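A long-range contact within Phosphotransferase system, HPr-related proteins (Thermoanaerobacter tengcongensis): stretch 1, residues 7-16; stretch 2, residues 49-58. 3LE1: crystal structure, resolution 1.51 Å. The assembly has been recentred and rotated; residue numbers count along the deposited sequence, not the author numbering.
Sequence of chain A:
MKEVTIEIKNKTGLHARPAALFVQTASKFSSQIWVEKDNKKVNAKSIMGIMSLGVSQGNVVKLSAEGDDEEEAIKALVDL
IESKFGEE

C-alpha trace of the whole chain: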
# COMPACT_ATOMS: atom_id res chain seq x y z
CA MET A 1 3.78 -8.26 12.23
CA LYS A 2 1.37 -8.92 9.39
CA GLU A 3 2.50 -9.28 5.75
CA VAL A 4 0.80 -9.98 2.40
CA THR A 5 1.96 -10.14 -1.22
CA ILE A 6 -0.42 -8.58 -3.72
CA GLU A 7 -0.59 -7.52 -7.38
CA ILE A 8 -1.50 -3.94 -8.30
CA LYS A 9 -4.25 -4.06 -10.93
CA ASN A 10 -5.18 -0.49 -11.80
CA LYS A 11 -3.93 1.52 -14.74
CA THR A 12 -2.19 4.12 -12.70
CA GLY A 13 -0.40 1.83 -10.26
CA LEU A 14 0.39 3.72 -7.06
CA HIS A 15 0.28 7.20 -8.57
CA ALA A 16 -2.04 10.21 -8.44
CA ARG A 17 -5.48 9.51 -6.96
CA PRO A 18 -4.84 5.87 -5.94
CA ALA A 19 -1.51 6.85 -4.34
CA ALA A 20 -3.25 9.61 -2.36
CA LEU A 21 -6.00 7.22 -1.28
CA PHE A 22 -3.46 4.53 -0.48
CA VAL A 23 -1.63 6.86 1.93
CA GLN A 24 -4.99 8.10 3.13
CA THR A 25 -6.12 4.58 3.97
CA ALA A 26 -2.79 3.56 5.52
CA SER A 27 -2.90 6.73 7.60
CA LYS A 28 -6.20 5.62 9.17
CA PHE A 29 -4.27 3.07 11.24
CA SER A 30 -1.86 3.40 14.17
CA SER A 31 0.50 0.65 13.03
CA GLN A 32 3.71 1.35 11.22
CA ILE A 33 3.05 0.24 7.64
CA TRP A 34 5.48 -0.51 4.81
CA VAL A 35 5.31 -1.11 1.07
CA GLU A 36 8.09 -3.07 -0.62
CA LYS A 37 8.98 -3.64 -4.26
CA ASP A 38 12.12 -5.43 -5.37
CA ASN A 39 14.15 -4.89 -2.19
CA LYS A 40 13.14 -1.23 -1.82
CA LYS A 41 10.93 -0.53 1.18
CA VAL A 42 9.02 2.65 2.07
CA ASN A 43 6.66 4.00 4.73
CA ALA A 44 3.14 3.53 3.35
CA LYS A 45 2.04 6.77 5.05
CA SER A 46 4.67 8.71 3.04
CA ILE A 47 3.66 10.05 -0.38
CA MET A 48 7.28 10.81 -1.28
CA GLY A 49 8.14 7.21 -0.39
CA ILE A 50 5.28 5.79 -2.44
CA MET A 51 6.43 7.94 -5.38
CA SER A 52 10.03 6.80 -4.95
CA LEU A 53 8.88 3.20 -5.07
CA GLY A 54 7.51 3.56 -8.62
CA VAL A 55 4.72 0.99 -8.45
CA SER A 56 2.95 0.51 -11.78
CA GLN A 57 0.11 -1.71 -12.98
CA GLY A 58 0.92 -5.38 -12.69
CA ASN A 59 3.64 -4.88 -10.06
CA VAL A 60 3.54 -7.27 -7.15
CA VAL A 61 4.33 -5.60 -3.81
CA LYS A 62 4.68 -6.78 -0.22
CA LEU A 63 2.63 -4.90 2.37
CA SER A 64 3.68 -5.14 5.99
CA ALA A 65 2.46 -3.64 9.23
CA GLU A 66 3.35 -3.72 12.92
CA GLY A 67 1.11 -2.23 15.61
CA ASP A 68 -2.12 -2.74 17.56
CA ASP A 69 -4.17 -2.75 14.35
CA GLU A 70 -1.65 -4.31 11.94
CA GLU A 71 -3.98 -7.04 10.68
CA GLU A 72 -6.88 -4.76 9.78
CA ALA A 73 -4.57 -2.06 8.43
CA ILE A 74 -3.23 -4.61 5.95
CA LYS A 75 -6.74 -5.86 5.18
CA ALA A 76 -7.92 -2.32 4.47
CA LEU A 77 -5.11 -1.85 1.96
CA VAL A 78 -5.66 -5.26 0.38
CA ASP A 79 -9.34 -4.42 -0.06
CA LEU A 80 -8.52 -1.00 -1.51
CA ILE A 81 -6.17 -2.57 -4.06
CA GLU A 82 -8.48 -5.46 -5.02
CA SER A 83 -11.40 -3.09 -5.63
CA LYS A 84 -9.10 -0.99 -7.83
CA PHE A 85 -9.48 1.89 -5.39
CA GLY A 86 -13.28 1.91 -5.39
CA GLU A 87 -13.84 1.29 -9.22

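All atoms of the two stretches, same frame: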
# COMPACT_ATOMS: atom_id res chain seq x y z
N GLU A 7 -0.81 -8.14 -6.07
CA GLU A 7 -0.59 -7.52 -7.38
C GLU A 7 -1.42 -6.24 -7.51
O GLU A 7 -2.60 -6.20 -7.13
CB GLU A 7 -0.95 -8.51 -8.50
N ILE A 8 -0.80 -5.20 -8.05
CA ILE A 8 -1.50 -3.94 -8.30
C ILE A 8 -2.15 -4.01 -9.68
O ILE A 8 -1.48 -4.27 -10.67
CB ILE A 8 -0.53 -2.73 -8.25
CG1 ILE A 8 0.14 -2.64 -6.87
CG2 ILE A 8 -1.26 -1.45 -8.58
CD1 ILE A 8 -0.83 -2.72 -5.70
N LYS A 9 -3.46 -3.79 -9.72
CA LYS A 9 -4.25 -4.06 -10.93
C LYS A 9 -4.59 -2.83 -11.76
O LYS A 9 -4.82 -2.95 -12.96
CB LYS A 9 -5.56 -4.77 -10.56
CG LYS A 9 -5.41 -6.18 -10.00
N ASN A 10 -4.65 -1.67 -11.12
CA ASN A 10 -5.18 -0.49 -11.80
C ASN A 10 -4.17 0.23 -12.69
O ASN A 10 -2.97 0.24 -12.43
CB ASN A 10 -5.78 0.50 -10.81
CG ASN A 10 -4.79 0.94 -9.78
OD1 ASN A 10 -4.26 0.13 -9.02
ND2 ASN A 10 -4.51 2.24 -9.74
N LYS A 11 -4.70 0.97 -13.66
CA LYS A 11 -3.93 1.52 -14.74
C LYS A 11 -2.81 2.35 -14.25
O LYS A 11 -1.76 2.35 -14.82
CB LYS A 11 -4.80 2.47 -15.58
CG LYS A 11 -5.92 1.87 -16.22
CD LYS A 11 -5.53 0.64 -16.83
N THR A 12 -3.10 3.10 -13.21
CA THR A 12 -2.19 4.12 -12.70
C THR A 12 -1.13 3.60 -11.74
O THR A 12 -0.23 4.35 -11.36
CB THR A 12 -2.96 5.20 -11.92
OG1 THR A 12 -3.51 4.60 -10.74
CG2 THR A 12 -4.07 5.79 -12.77
N GLY A 13 -1.23 2.34 -11.34
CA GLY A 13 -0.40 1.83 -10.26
C GLY A 13 -0.59 2.71 -9.04
O GLY A 13 -1.66 3.29 -8.84
N LEU A 14 0.45 2.83 -8.22
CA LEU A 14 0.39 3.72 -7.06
C LEU A 14 0.85 5.13 -7.42
O LEU A 14 1.94 5.58 -7.02
CB LEU A 14 1.20 3.14 -5.90
CG LEU A 14 0.67 1.82 -5.34
CD1 LEU A 14 1.38 1.47 -4.04
CD2 LEU A 14 -0.84 1.90 -5.11
N HIS A 15 0.01 5.83 -8.17
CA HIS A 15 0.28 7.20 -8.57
C HIS A 15 -1.01 8.01 -8.49
O HIS A 15 -2.10 7.45 -8.51
CB HIS A 15 0.83 7.24 -9.99
CG HIS A 15 2.19 6.65 -10.12
ND1 HIS A 15 2.41 5.32 -10.39
CD2 HIS A 15 3.42 7.21 -10.02
CE1 HIS A 15 3.71 5.08 -10.44
NE2 HIS A 15 4.34 6.21 -10.22
N ALA A 16 -0.88 9.33 -8.40
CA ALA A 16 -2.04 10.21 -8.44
C ALA A 16 -3.11 9.78 -7.44
O ALA A 16 -2.80 9.43 -6.30
CB ALA A 16 -2.62 10.27 -9.86
N GLY A 49 7.69 8.59 -0.37
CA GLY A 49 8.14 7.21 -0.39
C GLY A 49 7.41 6.38 -1.44
O GLY A 49 8.03 5.68 -2.23
N ILE A 50 6.09 6.45 -1.42
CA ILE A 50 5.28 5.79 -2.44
C ILE A 50 5.77 6.17 -3.84
O ILE A 50 6.02 5.30 -4.68
CB ILE A 50 3.78 6.11 -2.27
CG1 ILE A 50 3.29 5.59 -0.91
CG2 ILE A 50 2.95 5.49 -3.39
CD1 ILE A 50 3.40 4.08 -0.75
N MET A 51 5.95 7.46 -4.08
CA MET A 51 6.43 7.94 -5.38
C MET A 51 7.77 7.32 -5.73
O MET A 51 7.97 6.84 -6.85
CB MET A 51 6.58 9.46 -5.36
CG MET A 51 5.29 10.21 -5.13
SD MET A 51 4.23 10.19 -6.58
CE MET A 51 3.56 8.52 -6.54
N SER A 52 8.69 7.35 -4.76
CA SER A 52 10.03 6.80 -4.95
C SER A 52 9.96 5.35 -5.38
O SER A 52 10.77 4.88 -6.18
CB SER A 52 10.82 6.89 -3.64
OG SER A 52 10.64 5.72 -2.86
N LEU A 53 8.99 4.63 -4.83
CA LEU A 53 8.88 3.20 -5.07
C LEU A 53 8.56 2.87 -6.54
O LEU A 53 8.98 1.83 -7.04
CB LEU A 53 7.85 2.61 -4.11
CG LEU A 53 8.14 1.26 -3.47
CD1 LEU A 53 7.20 0.20 -3.96
CD2 LEU A 53 9.59 0.81 -3.67
N GLY A 54 7.83 3.75 -7.22
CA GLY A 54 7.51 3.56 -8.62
C GLY A 54 6.74 2.28 -8.90
O GLY A 54 7.20 1.40 -9.63
N VAL A 55 5.58 2.16 -8.27
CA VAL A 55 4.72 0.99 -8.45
C VAL A 55 3.73 1.22 -9.59
O VAL A 55 2.89 2.12 -9.53
CB VAL A 55 3.92 0.69 -7.18
CG1 VAL A 55 3.07 -0.57 -7.39
CG2 VAL A 55 4.86 0.54 -5.99
N SER A 56 3.84 0.40 -10.63
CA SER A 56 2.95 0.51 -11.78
C SER A 56 2.03 -0.70 -11.87
O SER A 56 2.18 -1.67 -11.13
CB SER A 56 3.77 0.66 -13.07
OG SER A 56 4.74 -0.37 -13.20
N GLN A 57 1.05 -0.62 -12.77
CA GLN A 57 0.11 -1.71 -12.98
C GLN A 57 0.83 -3.02 -13.20
O GLN A 57 1.79 -3.09 -13.98
CB GLN A 57 -0.77 -1.39 -14.19
CG GLN A 57 -1.70 -2.52 -14.58
CD GLN A 57 -2.64 -2.11 -15.68
OE1 GLN A 57 -2.20 -1.78 -16.78
NE2 GLN A 57 -3.94 -2.12 -15.40
N GLY A 58 0.36 -4.06 -12.53
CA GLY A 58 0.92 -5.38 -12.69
C GLY A 58 2.02 -5.71 -11.69
O GLY A 58 2.34 -6.88 -11.51
O HOH W 1 0.86 1.70 -14.33
O HOH W 2 4.60 4.50 -7.21

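What brings the two backbones so close together? The tightest approach is at Gly13, whose CA lies 3.9 Å from the CA of Ser56, and the absence of a side chain makes it possible. A CB on Gly13 would point toward the other stretch and land 2.2 Å from Val55 O and 2.5 Å from Ser56 CA, so the bare backbone leaves a hollow that the Val55-Ser56 segment fills. Gly13 also has positive phi, which favours glycine in its own right. It closes a type I turn that starts at Asn10, with Gly13 N bonded to Asn10 O at 2.9 Å. Across the gap, Gly13 CA approaches Val55 O at 3.4 Å in a CA-H...O contact, and the same carbonyl accepts a hydrogen bond from Leu14 N at 2.9 Å.

Which side chains fill the interior? Val55 is the central bump, buried, and set into the notch between Ile8 and Leu14. Its CG1 packs against Ile8 CG1 at 3.6 Å, while its CB lies 3.9 Å from Leu14 CB. Leu14 also meets the helix that opens the second stretch: its CB is 3.9 Å from Ile50 CG2. These branched, apolar side chains offer rounded surfaces that fit together. Ile8 starts toward the second stretch, but the end of its side chain leads away, so its contact with Val55 is made along its flank.

How is the outer end of the contact fastened? Here polar bonds do the work, and Gln57 extends to reach them. With chi1 and chi2 both t, its side chain runs out beside the first stretch until Gln57 NE2 donates to Lys9 O at 2.7 Å, in a nearly straight bond. On the way, Gln57 CB passes 3.3 Å from Asn10 O, so the aliphatic part of the side chain lies against the start of the turn. An amide suits this place because it ends in a donor that can meet a main-chain carbonyl. Next door, Gly58 N donates to Ile8 O at 2.6 Å; the backbone angles of Gly58 would jam a CB against the preceding carbonyl and so call for glycine.

What closes the other end, and what fills the gaps left over? His15 leaves its backbone sideways, but its ring swings nearer, held by a hydrogen bond from His15 ND1 to Thr12 O at 3.0 Å. That places His15 CE1 3.2 Å from Val55 O and His15 CD2 3.7 Å from Met51 CE. The flexible Met51 curls its methyl inward, bringing Met51 CE also to 3.4 Å from Leu14 O. Where protein atoms do not meet, water fits: one molecule donates to Leu14 O at 2.9 Å and Ile50 O at 3.0 Å while accepting from Val55 N at 2.7 Å, and another joins Lys11 O, at 2.7 Å, to Gln57 N, at 2.8 Å. Altogether the contact buries 625 Å², counting both sides.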